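Local coordinates for protein single-stranded-DNA-specific exonuclease RecJ (Thermus thermophilus, PDB 2ZXP) that degrades single-stranded DNA from the 5' end toward the 3' end as an exonuclease that requires divalent metal ions, at residues F132-C137 and V155-H160; L53-L58 and A191-W196; R478-R483 and L497-E502; V487-W492 and V522-L527. One frame throughout, in Å; residues are numbered along the deposited sequence.

Interaction 1 lies in the DHH domain; interaction 2 packs the loop 53-58 against helix 187-201 beside it. Interactions 3 and 4 belong to the OB domain. Along the sequence, interaction 1 is nested inside the long loop that interaction 2 closes. Their centres lie 12 Å apart, and Leu194 packs on Leu133 and Thr158 of the parallel sheet. Interactions 3 and 4 come later and interleave. Their centres are 9 Å apart, and strands 479-484 and 487-492 are neighbours in one mixed sheet. The manganese site of interaction 1 is far from the OB contacts, with nearest atoms of interactions 1 and 4 about 27 Å apart.

Interaction 1 of 4, residues F132-C137 and V155-H160; sequences FLTVDC and VIVTDH. With MN (manganese (II) ion), chain B; MN (manganese (II) ion), chain C.
Phe132-Thr134 and Val155-Thr158 run as parallel strands, their axes 4.8 Å apart at closest approach and 10° from parallel. Ile156 N bonds to Phe132 O, and Thr134 N to Ile156 O at 2.9 Å. With helix 146-149 connecting them, the strands form a beta-alpha-beta unit of the parallel DHH sheet. Leu133 and Ile156 lie side by side, Leu133 CD2 3.5 Å from Ile156 CB; helix 58-70 packs over this face. Turned by chi1 of 72°, Thr158 OG1 reaches Thr134 O in the carbonyl plane, on a lone pair, at 2.8 Å, and Thr158 N comes to the same oxygen tilted from that plane at 3.0 Å. Thr134 OG1 donates to Cys137 O from above the carbonyl plane, at 3.0 Å.

Past the strand ends, Asp136 bridges both manganese ions: OD2 binds one at 2.1 Å and OD1 the other at 1.9 Å. His160 NE2 binds the ion held by Asp136 OD2, with ring and carboxylate nearly coplanar. Asp84 and Asp221 complete its protein ligands; Asp80 and Asp82 bind the other. His161 also donates to Asp136 OD2. The bridging carboxylate and shared water hold the ions as a pair, consistent with a two-metal mechanism.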
loop_
_atom_site.group_PDB
_atom_site.type_symbol
_atom_site.label_atom_id
_atom_site.label_comp_id
_atom_site.label_asym_id
_atom_site.label_seq_id
_atom_site.Cartn_x
_atom_site.Cartn_y
_atom_site.Cartn_z
ATOM N N PHE A 132 27.031 -23.024 3.375
ATOM C CA PHE A 132 26.297 -22.165 4.288
ATOM C C PHE A 132 25.370 -21.275 3.454
ATOM O O PHE A 132 25.829 -20.530 2.595
ATOM C CB PHE A 132 27.320 -21.329 5.064
ATOM C CG PHE A 132 26.750 -20.584 6.237
ATOM C CD1 PHE A 132 26.300 -21.268 7.365
ATOM C CD2 PHE A 132 26.720 -19.179 6.244
ATOM C CE1 PHE A 132 25.833 -20.560 8.491
ATOM C CE2 PHE A 132 26.259 -18.467 7.364
ATOM C CZ PHE A 132 25.816 -19.159 8.488
ATOM N N LEU A 133 24.071 -21.356 3.700
ATOM C CA LEU A 133 23.090 -20.574 2.939
ATOM C C LEU A 133 22.357 -19.597 3.834
ATOM O O LEU A 133 21.616 -20.014 4.723
ATOM C CB LEU A 133 22.037 -21.496 2.306
ATOM C CG LEU A 133 22.156 -21.981 0.864
ATOM C CD1 LEU A 133 21.293 -23.213 0.665
ATOM C CD2 LEU A 133 21.713 -20.874 -0.068
ATOM N N THR A 134 22.553 -18.304 3.596
ATOM C CA THR A 134 21.870 -17.294 4.396
ATOM C C THR A 134 20.629 -16.889 3.642
ATOM O O THR A 134 20.686 -16.693 2.435
ATOM C CB THR A 134 22.717 -16.029 4.585
ATOM O OG1 THR A 134 23.013 -15.458 3.296
ATOM C CG2 THR A 134 23.996 -16.364 5.335
ATOM N N VAL A 135 19.515 -16.760 4.347
ATOM C CA VAL A 135 18.267 -16.373 3.716
ATOM C C VAL A 135 17.791 -15.073 4.349
ATOM O O VAL A 135 17.804 -14.926 5.566
ATOM C CB VAL A 135 17.178 -17.469 3.904
ATOM C CG1 VAL A 135 15.875 -17.019 3.314
ATOM C CG2 VAL A 135 17.618 -18.747 3.236
ATOM N N ASP A 136 17.386 -14.132 3.507
ATOM C CA ASP A 136 16.896 -12.845 3.967
ATOM C C ASP A 136 17.935 -12.116 4.826
ATOM O O ASP A 136 17.577 -11.313 5.685
ATOM C CB ASP A 136 15.611 -13.051 4.769
ATOM C CG ASP A 136 14.872 -11.747 5.052
ATOM O OD1 ASP A 136 14.306 -11.632 6.147
ATOM O OD2 ASP A 136 14.830 -10.847 4.186
ATOM N N CYS A 137 19.218 -12.396 4.601
ATOM C CA CYS A 137 20.278 -11.744 5.373
ATOM C C CYS A 137 21.671 -12.079 4.856
ATOM O O CYS A 137 21.828 -12.811 3.869
ATOM C CB CYS A 137 20.186 -12.122 6.864
ATOM S SG CYS A 137 20.806 -13.783 7.331
ATOM N N VAL A 155 30.055 -20.569 0.626
ATOM C CA VAL A 155 29.013 -19.654 1.085
ATOM C C VAL A 155 28.036 -19.097 0.048
ATOM O O VAL A 155 28.447 -18.533 -0.971
ATOM C CB VAL A 155 29.647 -18.411 1.798
ATOM C CG1 VAL A 155 28.550 -17.488 2.284
ATOM C CG2 VAL A 155 30.539 -18.842 2.961
ATOM N N ILE A 156 26.740 -19.246 0.313
ATOM C CA ILE A 156 25.740 -18.653 -0.562
ATOM C C ILE A 156 24.888 -17.691 0.267
ATOM O O ILE A 156 24.304 -18.036 1.303
ATOM C CB ILE A 156 24.802 -19.666 -1.219
ATOM C CG1 ILE A 156 25.598 -20.707 -2.004
ATOM C CG2 ILE A 156 23.850 -18.925 -2.167
ATOM C CD1 ILE A 156 24.724 -21.717 -2.698
ATOM N N VAL A 157 24.831 -16.466 -0.214
ATOM C CA VAL A 157 24.068 -15.408 0.436
ATOM C C VAL A 157 22.861 -15.030 -0.425
ATOM O O VAL A 157 22.996 -14.722 -1.613
ATOM C CB VAL A 157 24.952 -14.155 0.616
ATOM C CG1 VAL A 157 24.148 -13.034 1.250
ATOM C CG2 VAL A 157 26.202 -14.507 1.436
ATOM N N THR A 158 21.680 -15.084 0.162
ATOM C CA THR A 158 20.481 -14.688 -0.552
ATOM C C THR A 158 19.842 -13.695 0.398
ATOM O O THR A 158 19.638 -13.977 1.584
ATOM C CB THR A 158 19.547 -15.897 -0.861
ATOM O OG1 THR A 158 18.915 -16.363 0.329
ATOM C CG2 THR A 158 20.358 -17.042 -1.451
ATOM N N ASP A 159 19.547 -12.513 -0.106
ATOM C CA ASP A 159 18.994 -11.485 0.753
ATOM C C ASP A 159 18.459 -10.383 -0.141
ATOM O O ASP A 159 18.697 -10.393 -1.343
ATOM C CB ASP A 159 20.130 -10.957 1.644
ATOM C CG ASP A 159 19.651 -10.048 2.751
ATOM O OD1 ASP A 159 18.444 -10.030 3.043
ATOM O OD2 ASP A 159 20.489 -9.360 3.351
ATOM N N HIS A 160 17.728 -9.438 0.426
ATOM C CA HIS A 160 17.239 -8.338 -0.390
ATOM C C HIS A 160 17.355 -7.008 0.346
ATOM O O HIS A 160 17.096 -5.947 -0.238
ATOM C CB HIS A 160 15.792 -8.581 -0.820
ATOM C CG HIS A 160 14.811 -8.533 0.306
ATOM N ND1 HIS A 160 13.737 -7.671 0.315
ATOM C CD2 HIS A 160 14.728 -9.250 1.449
ATOM C CE1 HIS A 160 13.034 -7.862 1.414
ATOM N NE2 HIS A 160 13.614 -8.814 2.120
HETATM MN MN MN B . 13.056 -9.738 4.114
HETATM MN MN MN C . 13.629 -10.614 7.629
HETATM O O HOH W 1 12.099 -9.047 6.344
#

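Interaction 2 of 4, residues L53-L58 and A191-W196; sequences LPLKGL and AFLLLW
Leu53-Leu58 has no regular structure until its last residue, while Ala191-Trp196 is a run of helix 187-201. The backbones come nearest at Leu58 and Leu194, whose CA atoms are 6.3 Å apart. No hydrogen bond joins the segments. Leucines make the contact, and Leu193 is its centre. Its CD1 meets Leu55 CD1 at 3.4 Å, closer than usual for two methyls, and the two side chains cross at about a right angle. The other branch, Leu193 CD2, lies 3.9 Å from Leu53 N.

The loop is shaped by turns. Pro54 is the centre of an inverse gamma turn, and a type II beta turn runs from Leu55 to Leu58. Gly57 has the positive phi of that turn and takes the N-cap position of helix 58-70. The contact therefore joins the start of helix 58-70 to helix 187-201, beside the parallel DHH sheet.

Leu58 CG is anti to the backbone N (chi1 -165°), which carries its branches toward the helix. There CD1 of Leu58 rests over the backbone, 3.6 Å from Leu194 CA, and is 4.0 Å from Leu194 CD1. Leu194 also touches Ala61 and Leu65 of helix 58-70. Trp228 of helix 227-239 packs on both Leu53 and Leu193.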
loop_
_atom_site.group_PDB
_atom_site.type_symbol
_atom_site.label_atom_id
_atom_site.label_comp_id
_atom_site.label_asym_id
_atom_site.label_seq_id
_atom_site.Cartn_x
_atom_site.Cartn_y
_atom_site.Cartn_z
ATOM N N LEU A 53 12.901 -15.167 -12.569
ATOM C CA LEU A 53 13.582 -13.884 -12.749
ATOM C C LEU A 53 15.080 -14.118 -12.866
ATOM O O LEU A 53 15.645 -14.840 -12.062
ATOM C CB LEU A 53 13.338 -12.984 -11.554
ATOM C CG LEU A 53 12.096 -12.133 -11.383
ATOM C CD1 LEU A 53 12.289 -11.348 -10.108
ATOM C CD2 LEU A 53 11.921 -11.168 -12.549
ATOM N N PRO A 54 15.740 -13.507 -13.870
ATOM C CA PRO A 54 17.183 -13.635 -14.111
ATOM C C PRO A 54 18.066 -12.817 -13.168
ATOM O O PRO A 54 18.786 -11.933 -13.623
ATOM C CB PRO A 54 17.330 -13.153 -15.548
ATOM C CG PRO A 54 16.326 -12.046 -15.594
ATOM C CD PRO A 54 15.118 -12.687 -14.926
ATOM N N LEU A 55 18.024 -13.108 -11.872
ATOM C CA LEU A 55 18.847 -12.373 -10.905
ATOM C C LEU A 55 20.315 -12.733 -11.076
ATOM O O LEU A 55 20.655 -13.855 -11.433
ATOM C CB LEU A 55 18.448 -12.712 -9.456
ATOM C CG LEU A 55 16.979 -12.664 -9.040
ATOM C CD1 LEU A 55 16.810 -13.261 -7.650
ATOM C CD2 LEU A 55 16.489 -11.247 -9.065
ATOM N N LYS A 56 21.181 -11.775 -10.783
ATOM C CA LYS A 56 22.615 -11.972 -10.851
ATOM C C LYS A 56 23.094 -12.940 -9.756
ATOM O O LYS A 56 22.762 -12.777 -8.579
ATOM C CB LYS A 56 23.317 -10.625 -10.697
ATOM C CG LYS A 56 24.530 -10.475 -11.617
ATOM C CD LYS A 56 25.842 -10.612 -10.869
ATOM C CE LYS A 56 26.172 -9.356 -10.089
ATOM N NZ LYS A 56 27.615 -9.364 -9.674
ATOM N N GLY A 57 23.871 -13.946 -10.155
ATOM C CA GLY A 57 24.378 -14.919 -9.201
ATOM C C GLY A 57 23.489 -16.144 -9.055
ATOM O O GLY A 57 23.924 -17.155 -8.500
ATOM N N LEU A 58 22.256 -16.070 -9.561
ATOM C CA LEU A 58 21.310 -17.185 -9.448
ATOM C C LEU A 58 21.761 -18.492 -10.126
ATOM O O LEU A 58 21.667 -19.570 -9.534
ATOM C CB LEU A 58 19.940 -16.760 -9.984
ATOM C CG LEU A 58 18.750 -17.660 -9.620
ATOM C CD1 LEU A 58 18.544 -17.644 -8.105
ATOM C CD2 LEU A 58 17.466 -17.176 -10.315
ATOM N N ALA A 191 14.587 -17.042 -2.062
ATOM C CA ALA A 191 14.719 -18.453 -1.684
ATOM C C ALA A 191 14.006 -19.308 -2.719
ATOM O O ALA A 191 14.520 -20.342 -3.185
ATOM C CB ALA A 191 14.098 -18.685 -0.335
ATOM N N PHE A 192 12.808 -18.853 -3.065
ATOM C CA PHE A 192 11.958 -19.501 -4.044
ATOM C C PHE A 192 12.588 -19.532 -5.458
ATOM O O PHE A 192 12.533 -20.541 -6.149
ATOM C CB PHE A 192 10.620 -18.757 -4.075
ATOM C CG PHE A 192 9.661 -19.304 -5.051
ATOM C CD1 PHE A 192 8.941 -20.446 -4.767
ATOM C CD2 PHE A 192 9.493 -18.695 -6.276
ATOM C CE1 PHE A 192 8.063 -20.977 -5.694
ATOM C CE2 PHE A 192 8.624 -19.219 -7.206
ATOM C CZ PHE A 192 7.907 -20.362 -6.912
ATOM N N LEU A 193 13.157 -18.415 -5.893
ATOM C CA LEU A 193 13.786 -18.352 -7.210
ATOM C C LEU A 193 14.980 -19.308 -7.256
ATOM O O LEU A 193 15.199 -19.999 -8.246
ATOM C CB LEU A 193 14.263 -16.925 -7.493
ATOM C CG LEU A 193 13.095 -15.936 -7.585
ATOM C CD1 LEU A 193 13.596 -14.494 -7.528
ATOM C CD2 LEU A 193 12.316 -16.229 -8.887
ATOM N N LEU A 194 15.733 -19.354 -6.158
ATOM C CA LEU A 194 16.892 -20.200 -6.096
ATOM C C LEU A 194 16.525 -21.685 -6.207
ATOM O O LEU A 194 17.170 -22.438 -6.962
ATOM C CB LEU A 194 17.678 -19.908 -4.814
ATOM C CG LEU A 194 18.897 -20.815 -4.608
ATOM C CD1 LEU A 194 19.799 -20.683 -5.851
ATOM C CD2 LEU A 194 19.697 -20.414 -3.331
ATOM N N LEU A 195 15.510 -22.124 -5.467
ATOM C CA LEU A 195 15.095 -23.521 -5.562
ATOM C C LEU A 195 14.627 -23.769 -7.010
ATOM O O LEU A 195 14.846 -24.848 -7.580
ATOM C CB LEU A 195 13.949 -23.815 -4.582
ATOM C CG LEU A 195 13.325 -25.218 -4.607
ATOM C CD1 LEU A 195 14.359 -26.250 -4.134
ATOM C CD2 LEU A 195 12.074 -25.270 -3.715
ATOM N N TRP A 196 13.972 -22.771 -7.605
ATOM C CA TRP A 196 13.495 -22.903 -8.977
ATOM C C TRP A 196 14.713 -23.048 -9.949
ATOM O O TRP A 196 14.717 -23.906 -10.853
ATOM C CB TRP A 196 12.648 -21.678 -9.342
ATOM C CG TRP A 196 11.961 -21.746 -10.671
ATOM C CD1 TRP A 196 12.279 -22.547 -11.713
ATOM C CD2 TRP A 196 10.798 -21.009 -11.075
ATOM N NE1 TRP A 196 11.387 -22.372 -12.732
ATOM C CE2 TRP A 196 10.467 -21.433 -12.367
ATOM C CE3 TRP A 196 10.008 -20.032 -10.459
ATOM C CZ2 TRP A 196 9.366 -20.919 -13.080
ATOM C CZ3 TRP A 196 8.904 -19.512 -11.167
ATOM C CH2 TRP A 196 8.599 -19.966 -12.467
#

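Interaction 3 of 4, residues R478-R483 and L497-E502; sequences RHLAFR and LALPPE
Leu480 and Phe482 of strand 479-484 meet Leu497 and Leu499 of the loop between strands 487-492 and 503-514. The more buried part centres on Leu480 and Phe482, whose CB atoms point toward the loop. One methyl of Leu480 serves two partners. Its CD2 lies 4.3 Å from Leu497 CD2 and 4.4 Å from Leu499 CD1. Leu499 divides its branches: CD1 goes to Leu480, while CD2 approaches the Phe482 ring obliquely, 4.5 Å from Phe482 CD2. Within the strand, Leu480 CD1 lies at the edge of that ring, in its plane. Leu527 and Ala471 touch both Phe482 and Leu499, extending the apolar patch.

The other end is looser. Arg478 is exposed and meets the loop through its backbone: Leu497 CD2 is 4.4 Å from Arg478 CA. The backbones are nearer here, with the CA atoms of Arg478 and Leu497 6.3 Å apart. At the buried end the CA atoms of Phe482 and Leu499 are 9.4 Å apart, and the side chains span the gap.

Both segments lie in the RecJ OB domain, away from the manganese site. The loop is laid over one face of the strand, whose backbone pairs with strands 487-492 and 471-473. No hydrogen bond or salt bridge crosses this contact. Its chemistry is apolar, so the loop is held by van der Waals contact and burial of leucine and phenylalanine surface.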
loop_
_atom_site.group_PDB
_atom_site.type_symbol
_atom_site.label_atom_id
_atom_site.label_comp_id
_atom_site.label_asym_id
_atom_site.label_seq_id
_atom_site.Cartn_x
_atom_site.Cartn_y
_atom_site.Cartn_z
ATOM N N ARG A 478 -18.084 5.991 18.517
ATOM C CA ARG A 478 -18.000 6.741 17.271
ATOM C C ARG A 478 -18.649 6.025 16.090
ATOM O O ARG A 478 -18.995 6.654 15.096
ATOM C CB ARG A 478 -16.546 7.024 16.919
ATOM C CG ARG A 478 -15.864 8.032 17.796
ATOM C CD ARG A 478 -15.293 7.417 19.045
ATOM N NE ARG A 478 -14.275 8.294 19.610
ATOM C CZ ARG A 478 -14.469 9.581 19.878
ATOM N NH1 ARG A 478 -15.648 10.141 19.632
ATOM N NH2 ARG A 478 -13.482 10.313 20.387
ATOM N N HIS A 479 -18.795 4.710 16.193
ATOM C CA HIS A 479 -19.395 3.932 15.121
ATOM C C HIS A 479 -20.716 4.567 14.755
ATOM O O HIS A 479 -21.522 4.865 15.628
ATOM C CB HIS A 479 -19.645 2.499 15.572
ATOM C CG HIS A 479 -19.420 1.486 14.497
ATOM N ND1 HIS A 479 -19.731 1.723 13.175
ATOM C CD2 HIS A 479 -18.899 0.237 14.543
ATOM C CE1 HIS A 479 -19.404 0.667 12.452
ATOM N NE2 HIS A 479 -18.895 -0.250 13.257
ATOM N N LEU A 480 -20.932 4.789 13.465
ATOM C CA LEU A 480 -22.180 5.380 13.001
ATOM C C LEU A 480 -22.391 5.135 11.516
ATOM O O LEU A 480 -21.477 4.709 10.799
ATOM C CB LEU A 480 -22.197 6.881 13.293
ATOM C CG LEU A 480 -21.211 7.804 12.578
ATOM C CD1 LEU A 480 -21.683 8.055 11.163
ATOM C CD2 LEU A 480 -21.120 9.123 13.334
ATOM N N ALA A 481 -23.600 5.414 11.052
ATOM C CA ALA A 481 -23.929 5.209 9.653
ATOM C C ALA A 481 -24.857 6.307 9.157
ATOM O O ALA A 481 -25.621 6.887 9.930
ATOM C CB ALA A 481 -24.588 3.838 9.472
ATOM N N PHE A 482 -24.778 6.592 7.866
ATOM C CA PHE A 482 -25.616 7.610 7.249
ATOM C C PHE A 482 -25.639 7.372 5.757
ATOM O O PHE A 482 -25.121 6.361 5.282
ATOM C CB PHE A 482 -25.095 9.020 7.572
ATOM C CG PHE A 482 -23.672 9.274 7.155
ATOM C CD1 PHE A 482 -23.384 9.901 5.950
ATOM C CD2 PHE A 482 -22.613 8.916 7.990
ATOM C CE1 PHE A 482 -22.070 10.171 5.587
ATOM C CE2 PHE A 482 -21.295 9.183 7.629
ATOM C CZ PHE A 482 -21.026 9.810 6.430
ATOM N N ARG A 483 -26.244 8.289 5.015
ATOM C CA ARG A 483 -26.309 8.125 3.572
ATOM C C ARG A 483 -25.962 9.404 2.834
ATOM O O ARG A 483 -26.216 10.511 3.317
ATOM C CB ARG A 483 -27.707 7.654 3.146
ATOM C CG ARG A 483 -28.252 6.502 3.957
ATOM C CD ARG A 483 -29.533 5.978 3.349
ATOM N NE ARG A 483 -29.263 5.074 2.237
ATOM C CZ ARG A 483 -28.884 3.807 2.386
ATOM N NH1 ARG A 483 -28.741 3.306 3.605
ATOM N NH2 ARG A 483 -28.643 3.044 1.319
ATOM N N LEU A 497 -18.957 13.128 16.712
ATOM C CA LEU A 497 -20.282 12.594 16.422
ATOM C C LEU A 497 -21.060 13.791 15.902
ATOM O O LEU A 497 -20.643 14.938 16.102
ATOM C CB LEU A 497 -20.924 12.007 17.689
ATOM C CG LEU A 497 -20.400 10.624 18.116
ATOM C CD1 LEU A 497 -20.226 10.551 19.625
ATOM C CD2 LEU A 497 -21.356 9.550 17.620
ATOM N N ALA A 498 -22.180 13.546 15.235
ATOM C CA ALA A 498 -22.953 14.645 14.665
ATOM C C ALA A 498 -22.134 15.146 13.474
ATOM O O ALA A 498 -21.039 15.693 13.629
ATOM C CB ALA A 498 -23.146 15.771 15.698
ATOM N N LEU A 499 -22.653 14.930 12.276
ATOM C CA LEU A 499 -21.940 15.357 11.086
ATOM C C LEU A 499 -22.279 16.798 10.714
ATOM O O LEU A 499 -23.397 17.268 10.937
ATOM C CB LEU A 499 -22.271 14.433 9.906
ATOM C CG LEU A 499 -22.082 12.918 10.048
ATOM C CD1 LEU A 499 -20.772 12.628 10.757
ATOM C CD2 LEU A 499 -23.249 12.327 10.813
ATOM N N PRO A 500 -21.305 17.528 10.161
ATOM C CA PRO A 500 -21.624 18.907 9.790
ATOM C C PRO A 500 -22.738 18.912 8.730
ATOM O O PRO A 500 -23.134 17.855 8.233
ATOM C CB PRO A 500 -20.282 19.450 9.281
ATOM C CG PRO A 500 -19.527 18.210 8.856
ATOM C CD PRO A 500 -19.885 17.218 9.926
ATOM N N PRO A 501 -23.279 20.094 8.395
ATOM C CA PRO A 501 -24.347 20.140 7.385
ATOM C C PRO A 501 -23.980 19.406 6.089
ATOM O O PRO A 501 -24.800 18.696 5.515
ATOM C CB PRO A 501 -24.575 21.646 7.183
ATOM C CG PRO A 501 -23.281 22.278 7.673
ATOM C CD PRO A 501 -22.935 21.446 8.866
ATOM N N GLU A 502 -22.752 19.594 5.623
ATOM C CA GLU A 502 -22.281 18.905 4.431
ATOM C C GLU A 502 -20.971 18.205 4.787
ATOM O O GLU A 502 -20.208 18.696 5.626
ATOM C CB GLU A 502 -22.083 19.888 3.270
ATOM C CG GLU A 502 -23.394 20.261 2.590
ATOM C CD GLU A 502 -23.207 20.747 1.160
ATOM O OE1 GLU A 502 -24.223 20.960 0.459
ATOM O OE2 GLU A 502 -22.044 20.919 0.731
#

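Interaction 4 of 4, residues V487-W492 and V522-L527; sequences VRVLAW and VQAVDL
Val487-Trp492 and Val522-Ala524 lie as parallel strands, with axes 4.6 Å apart at closest approach and 27° from parallel. Three backbone bonds join them: Val522 N to Arg488 O, Leu490 N to Val522 O and Ala524 N to Leu490 O. In addition, Val489 CA makes a CH...O contact with Val522 O at 3.1 Å.

Val522 can be followed outward. Its CB lies 4.1 Å from Arg488 O and 4.3 Å from Val489 CB. From there CG2, anti to the carbonyl carbon, reaches Val487 CG2 at 3.8 Å. CG1, the other branch, is anti to the backbone N (chi1 173°) and makes no close contact with strand 487-492. Leu464 of strand 462-466 touches both Val487 and Val522.

The pair belongs to the mixed sheet of the RecJ OB domain. Strand 487-492 runs between strand 517-528 and its antiparallel neighbour 479-484. In strand 517-528 a classic beta bulge sets Val525 and Asp526 together opposite Ala506, and the chain changes direction there. Beyond it, Leu527 comes back toward the first strand, and its CD1 meets Ala491 CB at 4.0 Å. Ala491 CB also sits 3.6 Å from Ala524 CB.

Leu490 and Gln523 occupy the face away from the valines. The Gln523 chain bends at chi2 (75°), which brings NE2 to 3.8 Å from Leu490 CB. Arg488 NE forms a salt bridge with Glu521, just before the second segment.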
loop_
_atom_site.group_PDB
_atom_site.type_symbol
_atom_site.label_atom_id
_atom_site.label_comp_id
_atom_site.label_asym_id
_atom_site.label_seq_id
_atom_site.Cartn_x
_atom_site.Cartn_y
_atom_site.Cartn_z
ATOM N N VAL A 487 -26.234 6.304 -1.070
ATOM C CA VAL A 487 -25.371 5.196 -0.677
ATOM C C VAL A 487 -25.036 5.201 0.794
ATOM O O VAL A 487 -24.691 6.233 1.372
ATOM C CB VAL A 487 -24.057 5.126 -1.529
ATOM C CG1 VAL A 487 -23.952 6.316 -2.446
ATOM C CG2 VAL A 487 -22.848 4.992 -0.627
ATOM N N ARG A 488 -25.134 4.031 1.410
ATOM C CA ARG A 488 -24.846 3.954 2.823
ATOM C C ARG A 488 -23.346 3.948 3.083
ATOM O O ARG A 488 -22.587 3.197 2.465
ATOM C CB ARG A 488 -25.496 2.713 3.446
ATOM C CG ARG A 488 -25.374 2.722 4.964
ATOM C CD ARG A 488 -26.318 1.753 5.652
ATOM N NE ARG A 488 -25.730 0.432 5.804
ATOM C CZ ARG A 488 -25.658 -0.214 6.963
ATOM N NH1 ARG A 488 -26.146 0.348 8.067
ATOM N NH2 ARG A 488 -25.082 -1.410 7.026
ATOM N N VAL A 489 -22.916 4.800 4.002
ATOM C CA VAL A 489 -21.514 4.872 4.348
ATOM C C VAL A 489 -21.376 4.536 5.831
ATOM O O VAL A 489 -22.216 4.912 6.636
ATOM C CB VAL A 489 -20.941 6.278 3.994
ATOM C CG1 VAL A 489 -22.031 7.288 4.010
ATOM C CG2 VAL A 489 -19.829 6.672 4.952
ATOM N N LEU A 490 -20.340 3.777 6.169
ATOM C CA LEU A 490 -20.064 3.371 7.543
ATOM C C LEU A 490 -18.818 4.104 8.002
ATOM O O LEU A 490 -17.842 4.211 7.256
ATOM C CB LEU A 490 -19.855 1.861 7.605
ATOM C CG LEU A 490 -21.189 1.111 7.601
ATOM C CD1 LEU A 490 -21.086 -0.196 6.804
ATOM C CD2 LEU A 490 -21.618 0.880 9.053
ATOM N N ALA A 491 -18.838 4.613 9.225
ATOM C CA ALA A 491 -17.689 5.371 9.691
ATOM C C ALA A 491 -17.507 5.459 11.193
ATOM O O ALA A 491 -18.438 5.256 11.974
ATOM C CB ALA A 491 -17.769 6.794 9.121
ATOM N N TRP A 492 -16.283 5.802 11.567
ATOM C CA TRP A 492 -15.905 6.012 12.945
ATOM C C TRP A 492 -15.670 7.514 13.060
ATOM O O TRP A 492 -14.559 7.997 12.832
ATOM C CB TRP A 492 -14.628 5.237 13.265
ATOM C CG TRP A 492 -14.866 3.776 13.201
ATOM C CD1 TRP A 492 -14.906 2.991 12.082
ATOM C CD2 TRP A 492 -15.211 2.925 14.303
ATOM N NE1 TRP A 492 -15.261 1.704 12.419
ATOM C CE2 TRP A 492 -15.453 1.639 13.778
ATOM C CE3 TRP A 492 -15.340 3.131 15.687
ATOM C CZ2 TRP A 492 -15.817 0.559 14.589
ATOM C CZ3 TRP A 492 -15.704 2.056 16.493
ATOM C CH2 TRP A 492 -15.937 0.788 15.940
ATOM N N VAL A 522 -20.161 2.016 1.313
ATOM C CA VAL A 522 -18.850 2.626 1.436
ATOM C C VAL A 522 -18.355 2.623 2.870
ATOM O O VAL A 522 -19.078 2.976 3.802
ATOM C CB VAL A 522 -18.902 4.088 0.911
ATOM C CG1 VAL A 522 -17.598 4.815 1.186
ATOM C CG2 VAL A 522 -19.202 4.083 -0.593
ATOM N N GLN A 523 -17.117 2.218 3.046
ATOM C CA GLN A 523 -16.515 2.194 4.357
ATOM C C GLN A 523 -15.624 3.425 4.344
ATOM O O GLN A 523 -14.622 3.475 3.606
ATOM C CB GLN A 523 -15.663 0.941 4.514
ATOM C CG GLN A 523 -15.116 0.713 5.903
ATOM C CD GLN A 523 -16.182 0.214 6.877
ATOM O OE1 GLN A 523 -16.913 -0.746 6.591
ATOM N NE2 GLN A 523 -16.263 0.860 8.050
ATOM N N ALA A 524 -15.994 4.428 5.132
ATOM C CA ALA A 524 -15.214 5.660 5.198
ATOM C C ALA A 524 -13.831 5.436 5.819
ATOM O O ALA A 524 -13.725 4.796 6.869
ATOM C CB ALA A 524 -15.982 6.708 6.010
ATOM N N VAL A 525 -12.765 5.909 5.170
ATOM C CA VAL A 525 -11.441 5.787 5.793
ATOM C C VAL A 525 -11.182 7.161 6.397
ATOM O O VAL A 525 -10.466 7.303 7.388
ATOM C CB VAL A 525 -10.286 5.393 4.817
ATOM C CG1 VAL A 525 -10.674 4.170 4.052
ATOM C CG2 VAL A 525 -9.934 6.531 3.906
ATOM N N ASP A 526 -11.752 8.186 5.780
ATOM C CA ASP A 526 -11.643 9.521 6.344
ATOM C C ASP A 526 -12.925 10.278 6.058
ATOM O O ASP A 526 -13.584 10.072 5.029
ATOM C CB ASP A 526 -10.431 10.293 5.832
ATOM C CG ASP A 526 -10.135 11.517 6.696
ATOM O OD1 ASP A 526 -10.718 11.604 7.796
ATOM O OD2 ASP A 526 -9.324 12.386 6.297
ATOM N N LEU A 527 -13.278 11.148 6.993
ATOM C CA LEU A 527 -14.498 11.927 6.913
ATOM C C LEU A 527 -14.182 13.327 7.444
ATOM O O LEU A 527 -13.439 13.462 8.428
ATOM C CB LEU A 527 -15.551 11.225 7.769
ATOM C CG LEU A 527 -16.994 11.707 7.766
ATOM C CD1 LEU A 527 -17.840 10.744 8.601
ATOM C CD2 LEU A 527 -17.058 13.129 8.325
#